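Local coordinates for protein putative isomerase (Sinorhizobium meliloti, PDB 2PPG) that is of unknown function but belongs to the enolase superfamily, whose members join an alpha+beta N-terminal domain to a TIM-type barrel domain, at residues 307-312 with 337-342; 250-255 with 281-286; 143-148 with 333-338. All coordinates share one frame; numbering follows the deposited sequence.

Interaction 1: residues 307-312 with 337-342; sequences YAHVHH and LANVDC
The side chains of H309 and N339 meet at about a right angle, with imidazole and amide planes turned 52° against each other. CG of H309 lies anti to the backbone N (chi1 180°), beside the carbonyl carbon, and ND1 is the ring atom that comes nearest N339. It donates a weak hydrogen bond to OD1 of N339; ND1 and OD1 are 3.5 Å apart and the angle at the hydrogen is 137°, long and bent. The same nitrogen packs against A338, whose CB sits at the ring edge near its plane, 3.7 Å from CE1 of H309.

The amide nitrogen lies against the helix backbone. ND2 of N339 is 3.6 Å from CA of H309 and 3.4 Å from O of A308, but the angle to that carbonyl is too poor for a hydrogen bond. Its partner is instead O of I313, just beyond the helix. There H312, with positive phi, is the C-prime residue of a Schellman motif in which N of H312 bonds to O of H309, and the H312 ring lies with one face over that oxygen.

Beyond the two segments, N339 also bonds through its backbone to V315, and H309 packs on R303 of a second subunit. The firm hold is therefore on the main chain just after helix 293-310, from the bond of ND2 to O of I313 together with the backbone bonding of N339 to V315, while on the helix itself the histidine adds a weak, bent bond to the amide oxygen.

Interaction 2: residues 250-255 with 281-286; sequences DIDGLA and VARRAL
OD1 of D252 is gripped by both terminal nitrogens of R283, which together form a salt bridge across the two segments. NH1 gives the straighter bond to OD1, at 159°, although the modelled NH1–OD1 separation of 2.4 Å is too short to be taken literally. NH2 adds a weak bond to the same oxygen, with NH2 and OD1 3.3 Å apart. The carboxylate carbon stands at the edge of the guanidinium, in its plane, while the carboxylate and guanidinium planes are inclined at 48°. The arginine chain bends at both chi2 and chi3 on its way to the carboxylate.

One face of the guanidinium is covered by CB of A255, 3.4 Å from NH2 of R283. Further back along the chain, CG of R283 rests 4.0 Å from CG2 of I251. Beside the charged pair the contact is apolar: CB of A285 comes within 3.6 Å of CD2 of L254, and 4.4 Å of CB of A255. L254 also touches I265 and V267 of strand 264-267.

Both segments include a helix end. D250 is the N-cap of helix 251-260, its OD1 accepting from N of G253, 2.8 Å away, from above the carboxylate plane. Helix 274-282 closes in a Schellman motif with R284 at C-prime, and A285, the next residue, points its CB toward the neighbouring helix.

The ion pair thus joins two partly exposed residues, with A255 CB over one guanidinium face and L254 and A285 packed beside it; a carboxylate in the first turn of a helix would also interact favourably with the helix dipole, and the arginine probably adds to its stabilisation.

Interaction 3: residues 143-148 with 333-338; sequences PVCKLL and ASAALA
The loop 143-148 runs against the end of helix 325-336 with C145 and A336 nearest, their CA atoms 5.2 Å apart, and no hydrogen bond joins the two segments directly. A short 3-10 turn at 144-145 presents C145 to the helix, where CB, not the sulfur, does the touching: it lies 4.0 Å from CB of A335 and 4.1 Å from CB of A336. SG occupies the crowded position between the backbone N and the carbonyl carbon (chi1 60°).

A336 is shared by both halves of the contact. Its CB meets CB of L148 at 3.7 Å and also rests on the carbonyl oxygen of C145, so the methyl touches both residues of the loop. CD1 of L148 comes 4.1 Å from CA of A333. A333, A335 and A336 are the touching residues of 333-338, and their small side chains are consistent with the close backbone approach.

Polar support comes from neighbours. N of C145 donates to OE1 of Q332 in the same helix, and A335 pairs through its backbone with R152. L148 also packs on W133 of helix 119-140, while A333 touches F301 and M302 of helix 293-310. K146 forms salt bridges with D96 and D99 of a second subunit.

The arrangement joins the loop that follows helix 119-140, in the N-terminal domain region, to a helix on the outside of the barrel. It is an apolar, alanine-lined seam between the two parts of the chain, in keeping with the two-domain layout known for the enolase superfamily.

Along the chain interaction 3 opens first, at 143-148, and encloses interaction 2, which closes before interaction 1 begins; interactions 1 and 3 both draw on L337 and A338. Their centres lie about 13 Å apart, whereas the centres of 2 and 3 are about 29 Å apart, and their nearest atoms about 13 Å. Interaction 1 meets interaction 2 where CE2 of Y307 packs 3.7 Å from CG2 of V281. Together they follow successive helices round the outside of the barrel, 251-260, 274-282, 293-310 and 325-336, and only interaction 3 crosses to the N-terminal domain region. Interactions 1 and 3 touch a second subunit and interaction 2 packs on two further ones, tying the barrel into the assembly.

Interaction 1: residues 307-312 with 337-342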
ATOM      1  N   TYR A 307      19.454  10.897  11.071  1.00 28.98           N
ATOM      2  CA  TYR A 307      18.296  10.205  10.542  1.00 29.25           C
ATOM      3  C   TYR A 307      17.255   9.903  11.633  1.00 28.28           C
ATOM      4  O   TYR A 307      16.067  10.039  11.402  1.00 27.48           O
ATOM      5  CB  TYR A 307      18.727   8.925   9.838  1.00 34.03           C
ATOM      6  CG  TYR A 307      17.790   8.473   8.733  1.00 34.87           C
ATOM      7  CD1 TYR A 307      17.857   9.041   7.459  1.00 32.48           C
ATOM      8  CD2 TYR A 307      16.858   7.457   8.959  1.00 33.98           C
ATOM      9  CE1 TYR A 307      17.010   8.624   6.446  1.00 35.31           C
ATOM     10  CE2 TYR A 307      16.007   7.027   7.956  1.00 35.28           C
ATOM     11  CZ  TYR A 307      16.082   7.617   6.700  1.00 37.50           C
ATOM     12  OH  TYR A 307      15.225   7.196   5.705  1.00 37.78           O
ATOM     13  N   ALA A 308      17.697   9.507  12.820  1.00 27.34           N
ATOM     14  CA  ALA A 308      16.762   9.250  13.910  1.00 31.88           C
ATOM     15  C   ALA A 308      16.030  10.526  14.327  1.00 31.09           C
ATOM     16  O   ALA A 308      14.861  10.484  14.672  1.00 31.81           O
ATOM     17  CB  ALA A 308      17.481   8.651  15.098  1.00 33.87           C
ATOM     18  N   HIS A 309      16.745  11.647  14.293  1.00 33.17           N
ATOM     19  CA  HIS A 309      16.205  12.970  14.582  1.00 35.66           C
ATOM     20  C   HIS A 309      15.081  13.313  13.609  1.00 35.42           C
ATOM     21  O   HIS A 309      13.929  13.531  14.005  1.00 35.39           O
ATOM     22  CB  HIS A 309      17.327  13.993  14.447  1.00 41.99           C
ATOM     23  CG  HIS A 309      16.901  15.402  14.709  1.00 48.98           C
ATOM     24  ND1 HIS A 309      16.903  15.955  15.970  1.00 52.40           N
ATOM     25  CD2 HIS A 309      16.473  16.377  13.870  1.00 50.55           C
ATOM     26  CE1 HIS A 309      16.490  17.209  15.901  1.00 53.24           C
ATOM     27  NE2 HIS A 309      16.224  17.489  14.638  1.00 53.13           N
ATOM     28  N   VAL A 310      15.441  13.362  12.333  1.00 31.77           N
ATOM     29  CA  VAL A 310      14.487  13.518  11.249  1.00 34.32           C
ATOM     30  C   VAL A 310      13.277  12.586  11.409  1.00 34.41           C
ATOM     31  O   VAL A 310      12.142  13.018  11.236  1.00 32.57           O
ATOM     32  CB  VAL A 310      15.165  13.250   9.881  1.00 34.93           C
ATOM     33  CG1 VAL A 310      14.135  12.935   8.826  1.00 37.57           C
ATOM     34  CG2 VAL A 310      15.995  14.435   9.458  1.00 35.62           C
ATOM     35  N   HIS A 311      13.520  11.320  11.749  1.00 32.41           N
ATOM     36  CA  HIS A 311      12.445  10.332  11.778  1.00 30.75           C
ATOM     37  C   HIS A 311      11.874  10.036  13.156  1.00 29.61           C
ATOM     38  O   HIS A 311      11.180   9.034  13.332  1.00 29.67           O
ATOM     39  CB  HIS A 311      12.866   9.050  11.062  1.00 30.57           C
ATOM     40  CG  HIS A 311      12.779   9.158   9.576  1.00 31.93           C
ATOM     41  ND1 HIS A 311      11.592   9.006   8.895  1.00 33.15           N
ATOM     42  CD2 HIS A 311      13.718   9.448   8.642  1.00 33.21           C
ATOM     43  CE1 HIS A 311      11.807   9.184   7.600  1.00 35.20           C
ATOM     44  NE2 HIS A 311      13.088   9.453   7.421  1.00 32.40           N
ATOM     45  N   HIS A 312      12.168  10.913  14.115  1.00 26.66           N
ATOM     46  CA  HIS A 312      11.613  10.852  15.478  1.00 30.39           C
ATOM     47  C   HIS A 312      11.823   9.542  16.201  1.00 29.70           C
ATOM     48  O   HIS A 312      10.869   8.924  16.679  1.00 33.73           O
ATOM     49  CB  HIS A 312      10.132  11.235  15.473  1.00 31.08           C
ATOM     50  CG  HIS A 312       9.897  12.577  14.877  1.00 31.01           C
ATOM     51  ND1 HIS A 312       9.796  12.773  13.516  1.00 31.16           N
ATOM     52  CD2 HIS A 312       9.834  13.803  15.445  1.00 28.15           C
ATOM     53  CE1 HIS A 312       9.649  14.062  13.275  1.00 34.38           C
ATOM     54  NE2 HIS A 312       9.665  14.707  14.428  1.00 33.81           N
ATOM     55  N   LEU A 337      24.220  15.173  19.667  1.00 31.70           N
ATOM     56  CA  LEU A 337      22.984  14.675  19.087  1.00 29.98           C
ATOM     57  C   LEU A 337      21.754  15.069  19.912  1.00 34.53           C
ATOM     58  O   LEU A 337      21.728  14.915  21.132  1.00 36.55           O
ATOM     59  CB  LEU A 337      23.051  13.160  18.974  1.00 27.53           C
ATOM     60  CG  LEU A 337      23.904  12.592  17.843  1.00 28.24           C
ATOM     61  CD1 LEU A 337      23.994  11.109  18.040  1.00 29.90           C
ATOM     62  CD2 LEU A 337      23.347  12.912  16.461  1.00 25.63           C
ATOM     63  N   ALA A 338      20.723  15.559  19.237  1.00 36.80           N
ATOM     64  CA  ALA A 338      19.489  15.932  19.920  1.00 35.53           C
ATOM     65  C   ALA A 338      18.795  14.744  20.589  1.00 37.94           C
ATOM     66  O   ALA A 338      18.330  14.845  21.725  1.00 41.02           O
ATOM     67  CB  ALA A 338      18.558  16.595  18.949  1.00 36.90           C
ATOM     68  N   ASN A 339      18.755  13.612  19.894  1.00 36.99           N
ATOM     69  CA  ASN A 339      17.908  12.492  20.293  1.00 38.91           C
ATOM     70  C   ASN A 339      18.479  11.469  21.284  1.00 38.19           C
ATOM     71  O   ASN A 339      17.842  10.433  21.523  1.00 34.84           O
ATOM     72  CB  ASN A 339      17.381  11.759  19.044  1.00 41.10           C
ATOM     73  CG  ASN A 339      16.200  12.464  18.408  1.00 39.59           C
ATOM     74  OD1 ASN A 339      16.102  13.691  18.447  1.00 39.55           O
ATOM     75  ND2 ASN A 339      15.301  11.689  17.809  1.00 37.70           N
ATOM     76  N   VAL A 340      19.651  11.750  21.860  1.00 39.15           N
ATOM     77  CA  VAL A 340      20.283  10.814  22.812  1.00 39.62           C
ATOM     78  C   VAL A 340      19.684  10.806  24.222  1.00 38.27           C
ATOM     79  O   VAL A 340      19.876  11.719  25.007  1.00 36.31           O
ATOM     80  CB  VAL A 340      21.821  10.967  22.871  1.00 39.18           C
ATOM     81  CG1 VAL A 340      22.407  10.034  23.926  1.00 34.79           C
ATOM     82  CG2 VAL A 340      22.420  10.644  21.506  1.00 39.24           C
ATOM     83  N   ASP A 341      18.964   9.742  24.530  1.00 44.75           N
ATOM     84  CA  ASP A 341      18.225   9.647  25.788  1.00 50.39           C
ATOM     85  C   ASP A 341      19.105   9.109  26.911  1.00 48.20           C
ATOM     86  O   ASP A 341      18.884   9.397  28.088  1.00 47.73           O
ATOM     87  CB  ASP A 341      17.035   8.698  25.595  1.00 55.48           C
ATOM     88  CG  ASP A 341      16.015   8.809  26.703  1.00 60.61           C
ATOM     89  OD1 ASP A 341      15.824   7.819  27.451  1.00 59.63           O
ATOM     90  OD2 ASP A 341      15.409   9.896  26.827  1.00 64.48           O
ATOM     91  N   CYS A 342      20.125   8.352  26.514  1.00 45.28           N
ATOM     92  CA  CYS A 342      20.752   7.373  27.368  1.00 38.21           C
ATOM     93  C   CYS A 342      21.905   6.714  26.609  1.00 32.91           C
ATOM     94  O   CYS A 342      21.993   6.838  25.404  1.00 30.14           O
ATOM     95  CB  CYS A 342      19.713   6.311  27.677  1.00 40.70           C
ATOM     96  SG  CYS A 342      20.020   5.455  29.157  1.00 49.18           S
TER

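Interaction 2: residues 250-255 with 281-286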
ATOM      1  N   ASP A 250      15.787 -10.316   9.233  1.00 35.63           N
ATOM      2  CA  ASP A 250      14.341 -10.531   9.335  1.00 36.44           C
ATOM      3  C   ASP A 250      13.579  -9.218   9.568  1.00 38.00           C
ATOM      4  O   ASP A 250      12.951  -9.014  10.628  1.00 35.58           O
ATOM      5  CB  ASP A 250      14.060 -11.547  10.445  1.00 38.55           C
ATOM      6  CG  ASP A 250      12.602 -11.956  10.538  1.00 39.94           C
ATOM      7  OD1 ASP A 250      11.774 -11.527   9.704  1.00 43.28           O
ATOM      8  OD2 ASP A 250      12.282 -12.716  11.470  1.00 42.97           O
ATOM      9  N   ILE A 251      13.625  -8.347   8.556  1.00 37.32           N
ATOM     10  CA  ILE A 251      12.976  -7.030   8.599  1.00 41.30           C
ATOM     11  C   ILE A 251      11.446  -7.093   8.729  1.00 41.24           C
ATOM     12  O   ILE A 251      10.848  -6.308   9.468  1.00 41.10           O
ATOM     13  CB  ILE A 251      13.385  -6.148   7.396  1.00 41.75           C
ATOM     14  CG1 ILE A 251      14.892  -5.866   7.441  1.00 41.08           C
ATOM     15  CG2 ILE A 251      12.585  -4.835   7.394  1.00 42.59           C
ATOM     16  CD1 ILE A 251      15.423  -5.102   6.250  1.00 42.07           C
ATOM     17  N   ASP A 252      10.830  -8.041   8.030  1.00 41.17           N
ATOM     18  CA  ASP A 252       9.406  -8.310   8.181  1.00 42.77           C
ATOM     19  C   ASP A 252       9.036  -8.738   9.591  1.00 41.00           C
ATOM     20  O   ASP A 252       8.012  -8.305  10.127  1.00 42.44           O
ATOM     21  CB  ASP A 252       8.973  -9.424   7.224  1.00 48.38           C
ATOM     22  CG  ASP A 252       8.928  -8.972   5.790  1.00 49.30           C
ATOM     23  OD1 ASP A 252       8.272  -7.947   5.509  1.00 51.65           O
ATOM     24  OD2 ASP A 252       9.541  -9.648   4.945  1.00 51.67           O
ATOM     25  N   GLY A 253       9.849  -9.613  10.178  1.00 38.55           N
ATOM     26  CA  GLY A 253       9.593 -10.110  11.528  1.00 34.22           C
ATOM     27  C   GLY A 253       9.689  -8.998  12.552  1.00 33.46           C
ATOM     28  O   GLY A 253       8.841  -8.880  13.432  1.00 37.14           O
ATOM     29  N   LEU A 254      10.717  -8.167  12.421  1.00 30.87           N
ATOM     30  CA  LEU A 254      10.899  -7.019  13.303  1.00 29.09           C
ATOM     31  C   LEU A 254       9.711  -6.050  13.208  1.00 31.40           C
ATOM     32  O   LEU A 254       9.202  -5.556  14.229  1.00 27.92           O
ATOM     33  CB  LEU A 254      12.209  -6.304  12.959  1.00 26.36           C
ATOM     34  CG  LEU A 254      12.641  -5.125  13.828  1.00 25.45           C
ATOM     35  CD1 LEU A 254      13.103  -5.634  15.180  1.00 25.98           C
ATOM     36  CD2 LEU A 254      13.750  -4.329  13.157  1.00 25.51           C
ATOM     37  N   ALA A 255       9.271  -5.785  11.977  1.00 28.01           N
ATOM     38  CA  ALA A 255       8.129  -4.898  11.761  1.00 29.06           C
ATOM     39  C   ALA A 255       6.877  -5.417  12.475  1.00 30.40           C
ATOM     40  O   ALA A 255       6.156  -4.649  13.108  1.00 31.95           O
ATOM     41  CB  ALA A 255       7.870  -4.711  10.277  1.00 24.56           C
ATOM     42  N   VAL A 281      13.368   1.837   9.327  1.00 39.18           N
ATOM     43  CA  VAL A 281      12.441   2.926   9.664  1.00 38.68           C
ATOM     44  C   VAL A 281      11.285   2.971   8.671  1.00 36.43           C
ATOM     45  O   VAL A 281      10.137   3.222   9.054  1.00 32.34           O
ATOM     46  CB  VAL A 281      13.109   4.335   9.826  1.00 41.66           C
ATOM     47  CG1 VAL A 281      14.578   4.211  10.173  1.00 39.57           C
ATOM     48  CG2 VAL A 281      12.896   5.204   8.602  1.00 40.11           C
ATOM     49  N   ALA A 282      11.592   2.678   7.408  1.00 33.55           N
ATOM     50  CA  ALA A 282      10.571   2.574   6.369  1.00 32.99           C
ATOM     51  C   ALA A 282       9.479   1.609   6.791  1.00 32.84           C
ATOM     52  O   ALA A 282       8.310   1.879   6.578  1.00 35.02           O
ATOM     53  CB  ALA A 282      11.190   2.138   5.033  1.00 31.40           C
ATOM     54  N   ARG A 283       9.851   0.492   7.412  1.00 34.80           N
ATOM     55  CA  ARG A 283       8.847  -0.471   7.870  1.00 33.44           C
ATOM     56  C   ARG A 283       8.282  -0.184   9.264  1.00 32.85           C
ATOM     57  O   ARG A 283       7.597  -1.033   9.836  1.00 29.26           O
ATOM     58  CB  ARG A 283       9.387  -1.899   7.798  1.00 33.43           C
ATOM     59  CG  ARG A 283       9.478  -2.468   6.387  1.00 40.53           C
ATOM     60  CD  ARG A 283       8.099  -2.761   5.774  1.00 45.01           C
ATOM     61  NE  ARG A 283       7.263  -3.687   6.554  1.00 49.17           N
ATOM     62  CZ  ARG A 283       7.412  -5.015   6.565  1.00 50.65           C
ATOM     63  NH1 ARG A 283       8.384  -5.578   5.852  1.00 47.57           N
ATOM     64  NH2 ARG A 283       6.596  -5.783   7.292  1.00 48.00           N
ATOM     65  N   ARG A 284       8.564   1.006   9.796  1.00 34.92           N
ATOM     66  CA  ARG A 284       8.183   1.385  11.168  1.00 37.87           C
ATOM     67  C   ARG A 284       8.614   0.332  12.191  1.00 39.27           C
ATOM     68  O   ARG A 284       7.858  -0.030  13.103  1.00 38.31           O
ATOM     69  CB  ARG A 284       6.674   1.664  11.280  1.00 41.01           C
ATOM     70  CG  ARG A 284       6.214   2.963  10.615  1.00 43.17           C
ATOM     71  N   ALA A 285       9.846  -0.148  12.043  1.00 38.76           N
ATOM     72  CA  ALA A 285      10.285  -1.326  12.782  1.00 37.43           C
ATOM     73  C   ALA A 285      10.997  -1.058  14.124  1.00 37.29           C
ATOM     74  O   ALA A 285      11.195  -1.994  14.907  1.00 35.99           O
ATOM     75  CB  ALA A 285      11.137  -2.220  11.868  1.00 32.46           C
ATOM     76  N   LEU A 286      11.369   0.195  14.400  1.00 35.27           N
ATOM     77  CA  LEU A 286      12.076   0.517  15.645  1.00 33.23           C
ATOM     78  C   LEU A 286      11.671   1.830  16.286  1.00 33.55           C
ATOM     79  O   LEU A 286      11.496   2.832  15.601  1.00 32.76           O
ATOM     80  CB  LEU A 286      13.597   0.536  15.426  1.00 34.61           C
ATOM     81  CG  LEU A 286      14.152   1.676  14.571  1.00 33.76           C
ATOM     82  CD1 LEU A 286      15.641   1.824  14.742  1.00 34.88           C
ATOM     83  CD2 LEU A 286      13.799   1.450  13.119  1.00 37.43           C
TER

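Interaction 3: residues 143-148 with 333-338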
ATOM      1  N   PRO A 143      36.801  20.116  21.583  1.00 27.00           N
ATOM      2  CA  PRO A 143      36.262  18.775  21.730  1.00 28.30           C
ATOM      3  C   PRO A 143      35.534  18.440  20.448  1.00 32.91           C
ATOM      4  O   PRO A 143      35.095  19.350  19.735  1.00 36.08           O
ATOM      5  CB  PRO A 143      35.271  18.905  22.889  1.00 30.06           C
ATOM      6  CG  PRO A 143      35.071  20.334  23.109  1.00 25.39           C
ATOM      7  CD  PRO A 143      36.213  21.075  22.530  1.00 22.07           C
ATOM      8  N   VAL A 144      35.429  17.155  20.132  1.00 32.73           N
ATOM      9  CA  VAL A 144      34.867  16.748  18.849  1.00 26.22           C
ATOM     10  C   VAL A 144      33.427  17.266  18.662  1.00 25.77           C
ATOM     11  O   VAL A 144      33.068  17.725  17.578  1.00 23.33           O
ATOM     12  CB  VAL A 144      35.001  15.218  18.652  1.00 26.84           C
ATOM     13  CG1 VAL A 144      33.896  14.658  17.769  1.00 22.23           C
ATOM     14  CG2 VAL A 144      36.401  14.878  18.083  1.00 28.42           C
ATOM     15  N   CYS A 145      32.633  17.251  19.732  1.00 25.27           N
ATOM     16  CA  CYS A 145      31.236  17.665  19.666  1.00 28.13           C
ATOM     17  C   CYS A 145      31.050  19.124  19.236  1.00 32.86           C
ATOM     18  O   CYS A 145      29.959  19.515  18.816  1.00 36.45           O
ATOM     19  CB  CYS A 145      30.557  17.437  21.011  1.00 28.01           C
ATOM     20  SG  CYS A 145      31.314  18.362  22.335  1.00 34.90           S
ATOM     21  N   LYS A 146      32.104  19.933  19.333  1.00 29.46           N
ATOM     22  CA  LYS A 146      32.005  21.317  18.894  1.00 25.71           C
ATOM     23  C   LYS A 146      32.431  21.490  17.438  1.00 27.73           C
ATOM     24  O   LYS A 146      32.647  22.599  16.974  1.00 25.91           O
ATOM     25  CB  LYS A 146      32.754  22.248  19.843  1.00 28.29           C
ATOM     26  CG  LYS A 146      32.109  22.294  21.212  1.00 29.96           C
ATOM     27  CD  LYS A 146      32.513  23.485  22.015  1.00 31.39           C
ATOM     28  CE  LYS A 146      31.592  23.640  23.218  1.00 34.34           C
ATOM     29  NZ  LYS A 146      30.431  24.491  22.888  1.00 35.68           N
ATOM     30  N   LEU A 147      32.536  20.373  16.727  1.00 30.43           N
ATOM     31  CA  LEU A 147      32.733  20.366  15.282  1.00 31.15           C
ATOM     32  C   LEU A 147      31.577  19.573  14.659  1.00 34.72           C
ATOM     33  O   LEU A 147      31.481  19.435  13.436  1.00 35.13           O
ATOM     34  CB  LEU A 147      34.045  19.676  14.934  1.00 30.10           C
ATOM     35  CG  LEU A 147      35.349  20.158  15.575  1.00 31.66           C
ATOM     36  CD1 LEU A 147      36.444  19.110  15.406  1.00 29.92           C
ATOM     37  CD2 LEU A 147      35.784  21.469  14.950  1.00 32.76           C
ATOM     38  N   LEU A 148      30.708  19.040  15.515  1.00 32.11           N
ATOM     39  CA  LEU A 148      29.608  18.208  15.052  1.00 30.84           C
ATOM     40  C   LEU A 148      28.292  18.926  15.212  1.00 31.59           C
ATOM     41  O   LEU A 148      27.245  18.307  15.106  1.00 34.64           O
ATOM     42  CB  LEU A 148      29.547  16.901  15.840  1.00 33.43           C
ATOM     43  CG  LEU A 148      30.700  15.926  15.631  1.00 36.25           C
ATOM     44  CD1 LEU A 148      30.519  14.716  16.516  1.00 33.09           C
ATOM     45  CD2 LEU A 148      30.792  15.533  14.149  1.00 38.21           C
ATOM     46  N   ALA A 333      29.987  12.118  20.318  1.00 26.68           N
ATOM     47  CA  ALA A 333      28.937  12.208  19.316  1.00 24.81           C
ATOM     48  C   ALA A 333      27.581  12.270  19.996  1.00 26.35           C
ATOM     49  O   ALA A 333      26.733  13.081  19.616  1.00 28.28           O
ATOM     50  CB  ALA A 333      29.010  11.070  18.364  1.00 20.45           C
ATOM     51  N   SER A 334      27.393  11.446  21.026  1.00 27.72           N
ATOM     52  CA  SER A 334      26.173  11.521  21.829  1.00 27.34           C
ATOM     53  C   SER A 334      25.995  12.933  22.362  1.00 28.01           C
ATOM     54  O   SER A 334      24.872  13.412  22.468  1.00 33.04           O
ATOM     55  CB  SER A 334      26.172  10.512  22.982  1.00 26.44           C
ATOM     56  OG  SER A 334      26.210   9.176  22.512  1.00 19.92           O
ATOM     57  N   ALA A 335      27.097  13.614  22.667  1.00 23.61           N
ATOM     58  CA  ALA A 335      27.007  14.974  23.219  1.00 24.26           C
ATOM     59  C   ALA A 335      26.441  15.985  22.215  1.00 24.60           C
ATOM     60  O   ALA A 335      25.888  17.010  22.606  1.00 25.37           O
ATOM     61  CB  ALA A 335      28.371  15.442  23.758  1.00 20.03           C
ATOM     62  N   ALA A 336      26.573  15.678  20.926  1.00 27.93           N
ATOM     63  CA  ALA A 336      26.187  16.596  19.849  1.00 26.94           C
ATOM     64  C   ALA A 336      24.838  16.257  19.213  1.00 28.52           C
ATOM     65  O   ALA A 336      24.383  16.952  18.314  1.00 33.71           O
ATOM     66  CB  ALA A 336      27.267  16.610  18.787  1.00 22.50           C
ATOM     67  N   LEU A 337      24.220  15.173  19.667  1.00 31.70           N
ATOM     68  CA  LEU A 337      22.984  14.675  19.087  1.00 29.98           C
ATOM     69  C   LEU A 337      21.754  15.069  19.912  1.00 34.53           C
ATOM     70  O   LEU A 337      21.728  14.915  21.132  1.00 36.55           O
ATOM     71  CB  LEU A 337      23.051  13.160  18.974  1.00 27.53           C
ATOM     72  CG  LEU A 337      23.904  12.592  17.843  1.00 28.24           C
ATOM     73  CD1 LEU A 337      23.994  11.109  18.040  1.00 29.90           C
ATOM     74  CD2 LEU A 337      23.347  12.912  16.461  1.00 25.63           C
ATOM     75  N   ALA A 338      20.723  15.559  19.237  1.00 36.80           N
ATOM     76  CA  ALA A 338      19.489  15.932  19.920  1.00 35.53           C
ATOM     77  C   ALA A 338      18.795  14.744  20.589  1.00 37.94           C
ATOM     78  O   ALA A 338      18.330  14.845  21.725  1.00 41.02           O
ATOM     79  CB  ALA A 338      18.558  16.595  18.949  1.00 36.90           C
TER